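Local coordinates for protein thioredoxin peroxidase 2 (Plasmodium falciparum, PDB 2C0D) that probably reduces hydrogen peroxide and organic hydroperoxides to water and alcohols, acting as a thioredoxin-dependent 2-Cys peroxiredoxin of the mitochondrion, at residues Ile96-Val101 / Val125-Lys130; Leu62-Asn67 / Tyr102-Trp107; Tyr32-Gln37 / Ile46-Ser51; Asn142-Arg147 / Asn164-Gly169. All coordinates share one frame; numbering follows the deposited sequence.

Interaction 1. Residues Ile96-Val101 / Val125-Lys130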
loop_
_atom_site.group_PDB
_atom_site.type_symbol
_atom_site.label_atom_id
_atom_site.label_comp_id
_atom_site.label_asym_id
_atom_site.label_seq_id
_atom_site.Cartn_x
_atom_site.Cartn_y
_atom_site.Cartn_z
ATOM N N ILE B 96 -9.404 -8.597 10.313
ATOM C CA ILE B 96 -10.209 -9.549 9.537
ATOM C C ILE B 96 -9.368 -10.781 9.140
ATOM O O ILE B 96 -8.282 -10.620 8.596
ATOM C CB ILE B 96 -10.759 -8.918 8.246
ATOM C CG1 ILE B 96 -11.556 -7.638 8.552
ATOM C CG2 ILE B 96 -11.630 -9.947 7.500
ATOM C CD1 ILE B 96 -11.901 -6.793 7.335
ATOM N N SER B 97 -9.854 -11.992 9.409
ATOM C CA SER B 97 -9.196 -13.221 8.877
ATOM C C SER B 97 -10.292 -14.207 8.471
ATOM O O SER B 97 -11.455 -14.039 8.871
ATOM C CB SER B 97 -8.221 -13.878 9.864
ATOM O OG SER B 97 -8.928 -14.578 10.911
ATOM N N VAL B 98 -9.914 -15.253 7.741
ATOM C CA VAL B 98 -10.911 -16.269 7.297
ATOM C C VAL B 98 -11.381 -17.234 8.423
ATOM O O VAL B 98 -12.270 -18.075 8.214
ATOM C CB VAL B 98 -10.431 -17.038 6.040
ATOM C CG1 VAL B 98 -10.126 -16.031 4.918
ATOM C CG2 VAL B 98 -9.246 -17.847 6.336
ATOM N N ASP B 99 -10.865 -17.039 9.613
ATOM C CA ASP B 99 -11.016 -18.030 10.681
ATOM C C ASP B 99 -12.246 -17.753 11.530
ATOM O O ASP B 99 -12.791 -16.648 11.475
ATOM C CB ASP B 99 -9.768 -18.009 11.547
ATOM C CG ASP B 99 -8.482 -18.262 10.741
ATOM O OD1 ASP B 99 -7.930 -19.381 10.839
ATOM O OD2 ASP B 99 -7.997 -17.334 10.053
ATOM N N SER B 100 -12.676 -18.735 12.333
ATOM C CA SER B 100 -13.968 -18.617 13.030
ATOM C C SER B 100 -13.915 -17.722 14.276
ATOM O O SER B 100 -12.817 -17.385 14.779
ATOM C CB SER B 100 -14.407 -20.024 13.480
ATOM O OG SER B 100 -13.482 -20.523 14.450
ATOM N N VAL B 101 -15.097 -17.385 14.807
ATOM C CA VAL B 101 -15.167 -16.592 16.047
ATOM C C VAL B 101 -14.458 -17.349 17.179
ATOM O O VAL B 101 -13.726 -16.738 17.942
ATOM C CB VAL B 101 -16.615 -16.220 16.407
ATOM C CG1 VAL B 101 -16.664 -15.461 17.725
ATOM C CG2 VAL B 101 -17.192 -15.335 15.269
ATOM N N VAL B 125 -13.037 -9.725 13.011
ATOM C CA VAL B 125 -14.138 -10.143 12.155
ATOM C C VAL B 125 -13.808 -11.478 11.533
ATOM O O VAL B 125 -12.702 -11.700 11.016
ATOM C CB VAL B 125 -14.306 -9.145 10.986
ATOM C CG1 VAL B 125 -15.471 -9.571 10.052
ATOM C CG2 VAL B 125 -14.562 -7.774 11.557
ATOM N N SER B 126 -14.819 -12.350 11.519
ATOM C CA SER B 126 -14.664 -13.671 10.908
ATOM C C SER B 126 -15.170 -13.732 9.465
ATOM O O SER B 126 -16.403 -13.769 9.212
ATOM C CB SER B 126 -15.370 -14.708 11.777
ATOM O OG SER B 126 -14.527 -15.040 12.856
ATOM N N ASP B 127 -14.228 -13.763 8.515
ATOM C CA ASP B 127 -14.556 -13.859 7.069
ATOM C C ASP B 127 -14.714 -15.356 6.671
ATOM O O ASP B 127 -13.980 -15.883 5.831
ATOM C CB ASP B 127 -13.459 -13.177 6.233
ATOM C CG ASP B 127 -13.743 -13.201 4.726
ATOM O OD1 ASP B 127 -14.928 -13.305 4.315
ATOM O OD2 ASP B 127 -12.768 -13.021 3.953
ATOM N N ILE B 128 -15.689 -16.034 7.303
ATOM C CA ILE B 128 -15.708 -17.496 7.214
ATOM C C ILE B 128 -16.125 -17.994 5.852
ATOM O O ILE B 128 -15.749 -19.116 5.495
ATOM C CB ILE B 128 -16.560 -18.215 8.274
ATOM C CG1 ILE B 128 -17.966 -17.611 8.301
ATOM C CG2 ILE B 128 -15.756 -18.382 9.614
ATOM C CD1 ILE B 128 -18.918 -18.550 8.994
ATOM N N ASN B 129 -16.794 -17.147 5.054
ATOM C CA ASN B 129 -17.132 -17.564 3.680
ATOM C C ASN B 129 -16.137 -17.043 2.607
ATOM O O ASN B 129 -16.321 -17.307 1.410
ATOM C CB ASN B 129 -18.550 -17.113 3.328
ATOM C CG ASN B 129 -19.596 -17.710 4.249
ATOM O OD1 ASN B 129 -19.456 -18.839 4.738
ATOM N ND2 ASN B 129 -20.669 -16.931 4.509
ATOM N N LYS B 130 -15.120 -16.306 3.064
ATOM C CA LYS B 130 -13.995 -15.774 2.248
ATOM C C LYS B 130 -14.348 -14.650 1.293
ATOM O O LYS B 130 -13.451 -14.162 0.589
ATOM C CB LYS B 130 -13.235 -16.887 1.478
ATOM C CG LYS B 130 -12.844 -18.070 2.395
ATOM C CD LYS B 130 -11.998 -19.067 1.652
ATOM C CE LYS B 130 -11.707 -20.275 2.534
ATOM N NZ LYS B 130 -12.877 -21.218 2.422
#
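The carboxylate of D127 is the flat group that meets the other segment: CG1 of V98 lies 4.1 Å from its OD2, while its two oxygens accept the backbone N-H groups of I132 (on OD1) and S133 (on OD2) in the first turn of helix 131-135. D127 stands just past the end of strand 123-126, which runs parallel to strand 91-97 as the second strand of a beta-alpha-beta crossover over helix 101-109, within the thioredoxin-like core of the peroxiredoxin fold. The I96/V125 pair turns its side chains to one face of the sheet, S97 and S126 to the other. On the first face the two apolar chains lie side by side, with I96 CG1 4.0 Å from V125 CB; I96 CG2, anti to its own backbone N because chi1 is -55°, reaches D127 CB at 3.9 Å. S97 binds both sides of S126: its N donates to V125 O at 3.3 Å, and its O accepts from D127 N at 2.8 Å. After these bonds the strands part into loops. In the one conformer of S126 considered, of two modelled, OG gives its proton to D99 O at 2.7 Å, in the carbonyl plane on a lone pair; this link is therefore less certain. S100 then caps helix 101-109 through its OG and the N of S103. The loops still touch where V98 CA points its hydrogen at D127 O, 3.4 Å away with 145° at the hydrogen.

Interaction 2. Residues Leu62-Asn67 / Tyr102-Trp107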
loop_
_atom_site.group_PDB
_atom_site.type_symbol
_atom_site.label_atom_id
_atom_site.label_comp_id
_atom_site.label_asym_id
_atom_site.label_seq_id
_atom_site.Cartn_x
_atom_site.Cartn_y
_atom_site.Cartn_z
ATOM N N LEU B 62 -7.776 -4.418 8.686
ATOM C CA LEU B 62 -6.476 -5.032 8.815
ATOM C C LEU B 62 -6.644 -6.536 8.584
ATOM O O LEU B 62 -7.117 -7.250 9.485
ATOM C CB LEU B 62 -5.935 -4.753 10.234
ATOM C CG LEU B 62 -4.541 -5.245 10.619
ATOM C CD1 LEU B 62 -3.446 -4.420 9.954
ATOM C CD2 LEU B 62 -4.388 -5.180 12.148
ATOM N N PHE B 63 -6.271 -7.017 7.397
ATOM C CA PHE B 63 -6.397 -8.455 7.082
ATOM C C PHE B 63 -5.119 -9.198 7.473
ATOM O O PHE B 63 -3.993 -8.654 7.383
ATOM C CB PHE B 63 -6.567 -8.646 5.572
ATOM C CG PHE B 63 -7.907 -8.195 5.043
ATOM C CD1 PHE B 63 -8.952 -9.125 4.885
ATOM C CD2 PHE B 63 -8.101 -6.872 4.663
ATOM C CE1 PHE B 63 -10.179 -8.727 4.364
ATOM C CE2 PHE B 63 -9.323 -6.460 4.122
ATOM C CZ PHE B 63 -10.360 -7.391 3.954
ATOM N N TYR B 64 -5.266 -10.452 7.895
ATOM C CA TYR B 64 -4.052 -11.229 8.269
ATOM C C TYR B 64 -4.369 -12.715 8.213
ATOM O O TYR B 64 -5.567 -13.100 8.239
ATOM C CB TYR B 64 -3.543 -10.847 9.679
ATOM C CG TYR B 64 -4.647 -10.969 10.692
ATOM C CD1 TYR B 64 -4.967 -12.216 11.295
ATOM C CD2 TYR B 64 -5.433 -9.850 11.001
ATOM C CE1 TYR B 64 -6.042 -12.324 12.184
ATOM C CE2 TYR B 64 -6.511 -9.955 11.884
ATOM C CZ TYR B 64 -6.810 -11.175 12.454
ATOM O OH TYR B 64 -7.899 -11.194 13.313
ATOM N N PRO B 65 -3.320 -13.547 8.076
ATOM C CA PRO B 65 -3.398 -15.011 8.146
ATOM C C PRO B 65 -3.206 -15.530 9.585
ATOM O O PRO B 65 -2.497 -14.903 10.384
ATOM C CB PRO B 65 -2.194 -15.440 7.269
ATOM C CG PRO B 65 -1.142 -14.413 7.607
ATOM C CD PRO B 65 -1.967 -13.089 7.668
ATOM N N LEU B 66 -3.870 -16.652 9.895
ATOM C CA LEU B 66 -3.671 -17.349 11.166
ATOM C C LEU B 66 -2.982 -18.722 11.032
ATOM O O LEU B 66 -2.817 -19.410 12.033
ATOM C CB LEU B 66 -4.998 -17.531 11.907
ATOM C CG LEU B 66 -5.623 -16.278 12.523
ATOM C CD1 LEU B 66 -6.838 -16.658 13.418
ATOM C CD2 LEU B 66 -4.640 -15.445 13.314
ATOM N N ASN B 67 -2.526 -19.085 9.841
ATOM C CA ASN B 67 -1.783 -20.359 9.722
ATOM C C ASN B 67 -0.452 -20.253 10.474
ATOM O O ASN B 67 0.092 -19.151 10.635
ATOM C CB ASN B 67 -1.596 -20.779 8.276
ATOM C CG ASN B 67 -1.037 -19.679 7.437
ATOM O OD1 ASN B 67 0.161 -19.428 7.467
ATOM N ND2 ASN B 67 -1.901 -19.015 6.664
ATOM N N TYR B 102 -14.635 -18.680 17.228
ATOM C CA TYR B 102 -13.942 -19.494 18.248
ATOM C C TYR B 102 -12.423 -19.305 18.117
ATOM O O TYR B 102 -11.735 -19.074 19.102
ATOM C CB TYR B 102 -14.246 -20.995 18.073
ATOM C CG TYR B 102 -13.508 -21.782 19.096
ATOM C CD1 TYR B 102 -14.089 -21.987 20.365
ATOM C CD2 TYR B 102 -12.244 -22.296 18.834
ATOM C CE1 TYR B 102 -13.412 -22.715 21.352
ATOM C CE2 TYR B 102 -11.542 -23.028 19.816
ATOM C CZ TYR B 102 -12.140 -23.204 21.068
ATOM O OH TYR B 102 -11.468 -23.905 22.041
ATOM N N SER B 103 -11.911 -19.386 16.887
ATOM C CA SER B 103 -10.461 -19.246 16.657
ATOM C C SER B 103 -9.937 -17.878 17.178
ATOM O O SER B 103 -8.868 -17.821 17.791
ATOM C CB SER B 103 -10.135 -19.399 15.152
ATOM O OG SER B 103 -10.296 -20.785 14.760
ATOM N N HIS B 104 -10.676 -16.799 16.909
ATOM C CA HIS B 104 -10.285 -15.465 17.437
ATOM C C HIS B 104 -10.309 -15.394 18.958
ATOM O O HIS B 104 -9.390 -14.862 19.561
ATOM C CB HIS B 104 -11.179 -14.392 16.864
ATOM C CG HIS B 104 -10.912 -14.127 15.406
ATOM N ND1 HIS B 104 -9.643 -14.173 14.855
ATOM C CD2 HIS B 104 -11.743 -13.780 14.402
ATOM C CE1 HIS B 104 -9.712 -13.868 13.568
ATOM N NE2 HIS B 104 -10.975 -13.622 13.270
ATOM N N LEU B 105 -11.363 -15.942 19.557
ATOM C CA LEU B 105 -11.462 -15.947 21.018
ATOM C C LEU B 105 -10.253 -16.710 21.607
ATOM O O LEU B 105 -9.644 -16.264 22.566
ATOM C CB LEU B 105 -12.781 -16.581 21.472
ATOM C CG LEU B 105 -12.908 -16.669 23.009
ATOM C CD1 LEU B 105 -12.784 -15.257 23.645
ATOM C CD2 LEU B 105 -14.248 -17.393 23.290
ATOM N N ALA B 106 -9.938 -17.876 21.044
ATOM C CA ALA B 106 -8.781 -18.674 21.495
ATOM C C ALA B 106 -7.467 -17.877 21.391
ATOM O O ALA B 106 -6.613 -17.943 22.285
ATOM C CB ALA B 106 -8.690 -19.941 20.680
ATOM N N TRP B 107 -7.330 -17.082 20.327
ATOM C CA TRP B 107 -6.106 -16.275 20.132
ATOM C C TRP B 107 -6.021 -15.167 21.199
ATOM O O TRP B 107 -4.920 -14.867 21.737
ATOM C CB TRP B 107 -6.119 -15.668 18.730
ATOM C CG TRP B 107 -4.743 -15.330 18.196
ATOM C CD1 TRP B 107 -3.533 -15.884 18.544
ATOM C CD2 TRP B 107 -4.485 -14.423 17.132
ATOM N NE1 TRP B 107 -2.524 -15.341 17.751
ATOM C CE2 TRP B 107 -3.091 -14.443 16.885
ATOM C CE3 TRP B 107 -5.298 -13.576 16.378
ATOM C CZ2 TRP B 107 -2.488 -13.632 15.904
ATOM C CZ3 TRP B 107 -4.674 -12.734 15.387
ATOM C CH2 TRP B 107 -3.294 -12.802 15.179
#
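The hydroxyl oxygen OH of Y64 comes within 3.2 Å of CE1 of H104, the nearest approach of a polar side-chain atom in this contact, with the two side chains arriving from opposite directions. This is close packing and not a hydrogen bond; the imidazole spends NE2 on a weak bond to the backbone O of V125 in strand 123-126, two strands over from 58-63. Where the chain leaves strand 58-63, Y64 and L66 both face helix 101-109, which presents H104 and W107, one turn apart, on the same side. L66 divides its methyls between them. Its CD1 sits 4.0 Å from H104 CE1, and CD2 covers one face of the indole in a CH-pi contact, 3.5 Å from the centroid of the W107 six-membered ring and only 14° off the normal. Against the same ring, Y64 slides past obliquely: its CE1 is 3.5 Å from W107 CZ3, with the planes at 41°. A chi1 of 54° puts Y64 CG between its backbone N and carbonyl carbon, and from there CE1 and OH meet W107 and H104. W107 also packs on V71 and I76, and its side chain is about 6 Å from that of C72, the predicted peroxidatic cysteine. Across these two segments the contact rests on dispersion and ring packing, and burying H104 ND1 without a partner in the model probably carries some cost.

Interaction 3. Residues Tyr32-Gln37 / Ile46-Ser51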
loop_
_atom_site.group_PDB
_atom_site.type_symbol
_atom_site.label_atom_id
_atom_site.label_comp_id
_atom_site.label_asym_id
_atom_site.label_seq_id
_atom_site.Cartn_x
_atom_site.Cartn_y
_atom_site.Cartn_z
ATOM N N TYR B 32 -16.433 -2.556 -0.565
ATOM C CA TYR B 32 -17.320 -3.697 -0.425
ATOM C C TYR B 32 -17.934 -3.710 0.961
ATOM O O TYR B 32 -17.224 -3.791 1.981
ATOM C CB TYR B 32 -16.528 -4.989 -0.683
ATOM C CG TYR B 32 -17.333 -6.260 -0.412
ATOM C CD1 TYR B 32 -18.417 -6.624 -1.240
ATOM C CD2 TYR B 32 -17.000 -7.101 0.645
ATOM C CE1 TYR B 32 -19.155 -7.797 -1.007
ATOM C CE2 TYR B 32 -17.744 -8.306 0.876
ATOM C CZ TYR B 32 -18.817 -8.623 0.047
ATOM O OH TYR B 32 -19.563 -9.793 0.246
ATOM N N ASN B 33 -19.269 -3.648 0.993
ATOM C CA ASN B 33 -20.015 -3.549 2.227
ATOM C C ASN B 33 -20.355 -4.937 2.762
ATOM O O ASN B 33 -21.384 -5.493 2.440
ATOM C CB ASN B 33 -21.317 -2.770 1.947
ATOM C CG ASN B 33 -22.145 -2.515 3.182
ATOM O OD1 ASN B 33 -21.683 -2.644 4.336
ATOM N ND2 ASN B 33 -23.423 -2.125 2.947
ATOM N N PHE B 34 -19.513 -5.470 3.623
ATOM C CA PHE B 34 -19.737 -6.827 4.116
ATOM C C PHE B 34 -20.632 -6.854 5.330
ATOM O O PHE B 34 -20.827 -5.840 5.999
ATOM C CB PHE B 34 -18.407 -7.485 4.444
ATOM C CG PHE B 34 -17.562 -6.716 5.420
ATOM C CD1 PHE B 34 -17.709 -6.909 6.797
ATOM C CD2 PHE B 34 -16.590 -5.831 4.965
ATOM C CE1 PHE B 34 -16.905 -6.215 7.687
ATOM C CE2 PHE B 34 -15.787 -5.146 5.842
ATOM C CZ PHE B 34 -15.940 -5.341 7.213
ATOM N N THR B 35 -21.179 -8.042 5.601
ATOM C CA THR B 35 -21.824 -8.336 6.875
ATOM C C THR B 35 -21.214 -9.663 7.360
ATOM O O THR B 35 -21.125 -10.662 6.603
ATOM C CB THR B 35 -23.374 -8.425 6.799
ATOM O OG1 THR B 35 -23.922 -7.173 6.347
ATOM C CG2 THR B 35 -23.956 -8.694 8.179
ATOM N N ALA B 36 -20.731 -9.664 8.597
ATOM C CA ALA B 36 -20.038 -10.852 9.106
ATOM C C ALA B 36 -20.157 -10.812 10.613
ATOM O O ALA B 36 -20.412 -9.757 11.186
ATOM C CB ALA B 36 -18.544 -10.847 8.702
ATOM N N GLN B 37 -19.954 -11.945 11.254
ATOM C CA GLN B 37 -19.872 -11.932 12.719
ATOM C C GLN B 37 -18.520 -11.436 13.152
ATOM O O GLN B 37 -17.496 -11.700 12.491
ATOM C CB GLN B 37 -20.090 -13.339 13.296
ATOM C CG GLN B 37 -21.478 -13.888 13.039
ATOM C CD GLN B 37 -21.713 -15.138 13.836
ATOM O OE1 GLN B 37 -20.915 -16.076 13.759
ATOM N NE2 GLN B 37 -22.775 -15.151 14.648
ATOM N N ILE B 46 -20.962 -9.988 17.701
ATOM C CA ILE B 46 -21.784 -8.952 17.099
ATOM C C ILE B 46 -21.873 -9.116 15.585
ATOM O O ILE B 46 -21.062 -9.803 14.948
ATOM C CB ILE B 46 -21.241 -7.528 17.431
ATOM C CG1 ILE B 46 -19.739 -7.377 17.022
ATOM C CG2 ILE B 46 -21.427 -7.226 18.948
ATOM C CD1 ILE B 46 -19.222 -5.910 16.858
ATOM N N ASN B 47 -22.889 -8.497 14.999
ATOM C CA ASN B 47 -22.919 -8.421 13.551
ATOM C C ASN B 47 -22.207 -7.157 13.112
ATOM O O ASN B 47 -22.615 -6.052 13.499
ATOM C CB ASN B 47 -24.363 -8.430 13.040
ATOM C CG ASN B 47 -25.056 -9.770 13.269
ATOM O OD1 ASN B 47 -24.449 -10.835 13.127
ATOM N ND2 ASN B 47 -26.336 -9.717 13.649
ATOM N N VAL B 48 -21.165 -7.307 12.295
ATOM C CA VAL B 48 -20.367 -6.172 11.851
ATOM C C VAL B 48 -20.765 -5.861 10.432
ATOM O O VAL B 48 -20.647 -6.697 9.549
ATOM C CB VAL B 48 -18.841 -6.496 11.865
ATOM C CG1 VAL B 48 -18.030 -5.287 11.384
ATOM C CG2 VAL B 48 -18.426 -6.923 13.287
ATOM N N ASP B 49 -21.228 -4.635 10.237
ATOM C CA ASP B 49 -21.777 -4.174 8.976
ATOM C C ASP B 49 -20.989 -2.927 8.612
ATOM O O ASP B 49 -21.072 -1.937 9.333
ATOM C CB ASP B 49 -23.249 -3.798 9.226
ATOM C CG ASP B 49 -23.940 -3.221 8.011
ATOM O OD1 ASP B 49 -23.336 -3.232 6.908
ATOM O OD2 ASP B 49 -25.106 -2.745 8.175
ATOM N N LEU B 50 -20.247 -2.964 7.506
ATOM C CA LEU B 50 -19.371 -1.833 7.167
ATOM C C LEU B 50 -20.199 -0.568 7.010
ATOM O O LEU B 50 -19.778 0.522 7.417
ATOM C CB LEU B 50 -18.553 -2.093 5.903
ATOM C CG LEU B 50 -17.324 -1.196 5.734
ATOM C CD1 LEU B 50 -16.393 -1.391 6.965
ATOM C CD2 LEU B 50 -16.590 -1.526 4.426
ATOM N N SER B 51 -21.400 -0.715 6.452
ATOM C CA SER B 51 -22.205 0.459 6.142
ATOM C C SER B 51 -22.661 1.194 7.383
ATOM O O SER B 51 -23.001 2.375 7.300
ATOM C CB SER B 51 -23.393 0.140 5.228
ATOM O OG SER B 51 -24.322 -0.680 5.889
HETATM O O HOH W 1 -24.249 -12.604 15.163
#
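A36 and V48 form a hydrogen-bonded pair of the antiparallel hairpin of strands 35-39 and 45-49. V48 N donates to A36 O at 2.8 Å, and A36 N returns a bond to V48 O at 3.1 Å. A further backbone bond runs from L50 N to F34 O at 3.3 Å. T35/D49 lies between these bonds and Q37/N47 beyond A36/V48, both non-hydrogen-bonded pairs, their side chains on the face away from A36 and V48. On the A36/V48 side, the F34 ring lies alongside V48, with CE1 4.0 Å from V48 CG1, and takes L50 CB over one face. A chi1 of 56°, placing F34 CG between the backbone N and the carbonyl carbon, brings the ring there; I132 of helix 131-135 packs against it and A36. On the other face, a water accepts from Q37 NE2 and donates to N47 OD1, joining the two side chains.

At the far end, D49 OD1 closes an Asx turn with S51 N and also accepts from S51 OG at 2.9 Å, both from the same side of the carboxylate plane. N33 extends its amide toward this turn, and N33 OD1 takes a weak bond from S51 N at 2.9 Å. N33 OD1 and D49 OD1, both acceptors, stand only 3.1 Å apart, a closeness that their shared donor, the N-H of S51, probably helps to offset.

Interaction 4. Residues Asn142-Arg147 / Asn164-Gly169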
loop_
_atom_site.group_PDB
_atom_site.type_symbol
_atom_site.label_atom_id
_atom_site.label_comp_id
_atom_site.label_asym_id
_atom_site.label_seq_id
_atom_site.Cartn_x
_atom_site.Cartn_y
_atom_site.Cartn_z
ATOM N N ASN B 142 -7.827 -19.346 -2.434
ATOM C CA ASN B 142 -9.092 -19.785 -1.817
ATOM C C ASN B 142 -8.909 -20.332 -0.409
ATOM O O ASN B 142 -9.632 -21.267 0.017
ATOM C CB ASN B 142 -9.786 -20.856 -2.673
ATOM C CG ASN B 142 -11.236 -21.003 -2.305
ATOM O OD1 ASN B 142 -11.926 -20.001 -2.108
ATOM N ND2 ASN B 142 -11.692 -22.249 -2.109
ATOM N N SER B 143 -7.951 -19.743 0.318
ATOM C CA SER B 143 -7.474 -20.307 1.555
ATOM C C SER B 143 -7.397 -19.326 2.742
ATOM O O SER B 143 -8.004 -19.584 3.797
ATOM C CB SER B 143 -6.126 -21.007 1.341
ATOM O OG SER B 143 -5.775 -21.680 2.539
ATOM N N PHE B 144 -6.642 -18.230 2.598
ATOM C CA PHE B 144 -6.483 -17.298 3.705
ATOM C C PHE B 144 -6.194 -15.906 3.205
ATOM O O PHE B 144 -5.881 -15.725 2.047
ATOM C CB PHE B 144 -5.382 -17.745 4.673
ATOM C CG PHE B 144 -4.016 -17.873 4.060
ATOM C CD1 PHE B 144 -3.204 -16.749 3.922
ATOM C CD2 PHE B 144 -3.522 -19.115 3.642
ATOM C CE1 PHE B 144 -1.907 -16.856 3.389
ATOM C CE2 PHE B 144 -2.228 -19.240 3.113
ATOM C CZ PHE B 144 -1.425 -18.102 2.968
ATOM N N ALA B 145 -6.318 -14.946 4.088
ATOM C CA ALA B 145 -6.079 -13.554 3.728
ATOM C C ALA B 145 -4.601 -13.164 3.778
ATOM O O ALA B 145 -3.849 -13.483 4.733
ATOM C CB ALA B 145 -6.900 -12.622 4.624
ATOM N N LEU B 146 -4.199 -12.392 2.781
ATOM C CA LEU B 146 -2.853 -11.814 2.732
ATOM C C LEU B 146 -2.799 -10.624 3.679
ATOM O O LEU B 146 -3.829 -10.202 4.247
ATOM C CB LEU B 146 -2.536 -11.348 1.291
ATOM C CG LEU B 146 -2.492 -12.522 0.273
ATOM C CD1 LEU B 146 -2.365 -11.973 -1.128
ATOM C CD2 LEU B 146 -1.276 -13.377 0.586
ATOM N N ARG B 147 -1.596 -10.066 3.839
ATOM C CA ARG B 147 -1.359 -9.003 4.812
ATOM C C ARG B 147 -1.791 -7.675 4.206
ATOM O O ARG B 147 -0.942 -6.842 3.800
ATOM C CB ARG B 147 0.140 -9.015 5.192
ATOM C CG ARG B 147 0.306 -8.496 6.603
ATOM C CD ARG B 147 1.475 -8.955 7.452
ATOM N NE ARG B 147 1.785 -10.370 7.546
ATOM C CZ ARG B 147 1.335 -11.214 8.486
ATOM N NH1 ARG B 147 0.433 -10.856 9.391
ATOM N NH2 ARG B 147 1.735 -12.466 8.453
ATOM N N ASN B 164 1.233 -5.936 2.168
ATOM C CA ASN B 164 2.624 -6.202 2.577
ATOM C C ASN B 164 3.030 -7.604 2.169
ATOM O O ASN B 164 2.189 -8.482 2.016
ATOM C CB ASN B 164 2.725 -6.122 4.097
ATOM C CG ASN B 164 3.467 -4.913 4.582
ATOM O OD1 ASN B 164 3.432 -3.853 3.968
ATOM N ND2 ASN B 164 4.133 -5.054 5.733
ATOM N N ASP B 165 4.335 -7.825 2.020
ATOM C CA ASP B 165 4.882 -9.158 1.889
ATOM C C ASP B 165 4.347 -10.016 3.066
ATOM O O ASP B 165 4.332 -9.559 4.193
ATOM C CB ASP B 165 6.402 -9.010 1.984
ATOM C CG ASP B 165 7.160 -10.176 1.420
ATOM O OD1 ASP B 165 6.636 -10.904 0.541
ATOM O OD2 ASP B 165 8.324 -10.333 1.868
ATOM N N LEU B 166 3.926 -11.254 2.796
ATOM C CA LEU B 166 3.353 -12.081 3.843
ATOM C C LEU B 166 4.170 -12.218 5.143
ATOM O O LEU B 166 3.586 -12.197 6.223
ATOM C CB LEU B 166 3.004 -13.458 3.273
ATOM C CG LEU B 166 1.798 -14.244 3.760
ATOM C CD1 LEU B 166 0.615 -13.384 4.223
ATOM C CD2 LEU B 166 1.407 -15.234 2.645
ATOM N N PRO B 167 5.505 -12.386 5.060
ATOM C CA PRO B 167 6.311 -12.430 6.304
ATOM C C PRO B 167 6.515 -11.126 7.082
ATOM O O PRO B 167 7.081 -11.155 8.180
ATOM C CB PRO B 167 7.681 -12.947 5.831
ATOM C CG PRO B 167 7.553 -13.267 4.415
ATOM C CD PRO B 167 6.315 -12.664 3.862
ATOM N N ILE B 168 6.027 -9.997 6.569
ATOM C CA ILE B 168 6.385 -8.713 7.176
ATOM C C ILE B 168 5.195 -8.042 7.847
ATOM O O ILE B 168 4.230 -7.685 7.163
ATOM C CB ILE B 168 6.982 -7.760 6.095
ATOM C CG1 ILE B 168 8.125 -8.463 5.353
ATOM C CG2 ILE B 168 7.415 -6.408 6.721
ATOM C CD1 ILE B 168 8.818 -7.644 4.266
ATOM N N GLY B 169 5.285 -7.837 9.171
ATOM C CA GLY B 169 4.247 -7.157 9.949
ATOM C C GLY B 169 4.094 -5.667 9.613
ATOM O O GLY B 169 5.009 -5.043 9.048
HETATM O O HOH W 2 0.628 -10.583 1.970
#
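The loop between strand 158-164 and helix 172-188 is held to strand 144-152 by R147, which grips the carbonyl of L166 side-on with two nitrogens. R147 NE and R147 NH2 each donate to L166 O at 2.9 Å, and the oxygen sits 2° from the guanidinium plane. NE arrives 35° above the carbonyl plane, NH2 nearly along the C=O axis. The side chain is extended as far as CD, which lies against I168 O, and the bend at chi3 (-48°) turns NE and the guanidinium to L166 O. This is the active-site side of the peroxiredoxin fold: the R147 side chain is about 4 Å from that of C72, the predicted peroxidatic cysteine. NH1 also forms a salt bridge with E75, and NH2 donates to F70 O. The loop itself is ordered by a type I turn from D165 to I168 and by a 3.0 Å bond from N164 ND2, straight at the hydrogen, reaching I168 O from above its carbonyl plane. N164 N also donates to R147 O at 2.9 Å, and a water bridges R147 N and N164 O. L166 CD2 meets the F144 ring at its edge, 3.8 Å from CE1, and L146 CD2 at 3.9 Å. D165 forms a salt bridge with R159 of the second subunit.

From the N terminus, interaction 3 comes first, closing a hairpin with eight residues between its segments before any other contact opens. Interactions 2 and 1 then cross: 62-67 precedes 96-101, and 102-107 precedes 125-130, so interaction 1 opens before interaction 2 closes, and ends after it. They meet directly, since I96 bonds through its backbone to L62 and Y64. Interaction 1 joins interaction 3 through S126 N and Q37 O, which sets the hairpin beside strand 123-126. Interaction 4 closes last, in series after the rest, and touches interaction 2 where P65 packs on R147, and interaction 1 where V98 packs on S143. Together they tie the hairpin, the crossover, the active-site side and the subunit interface to one sheet.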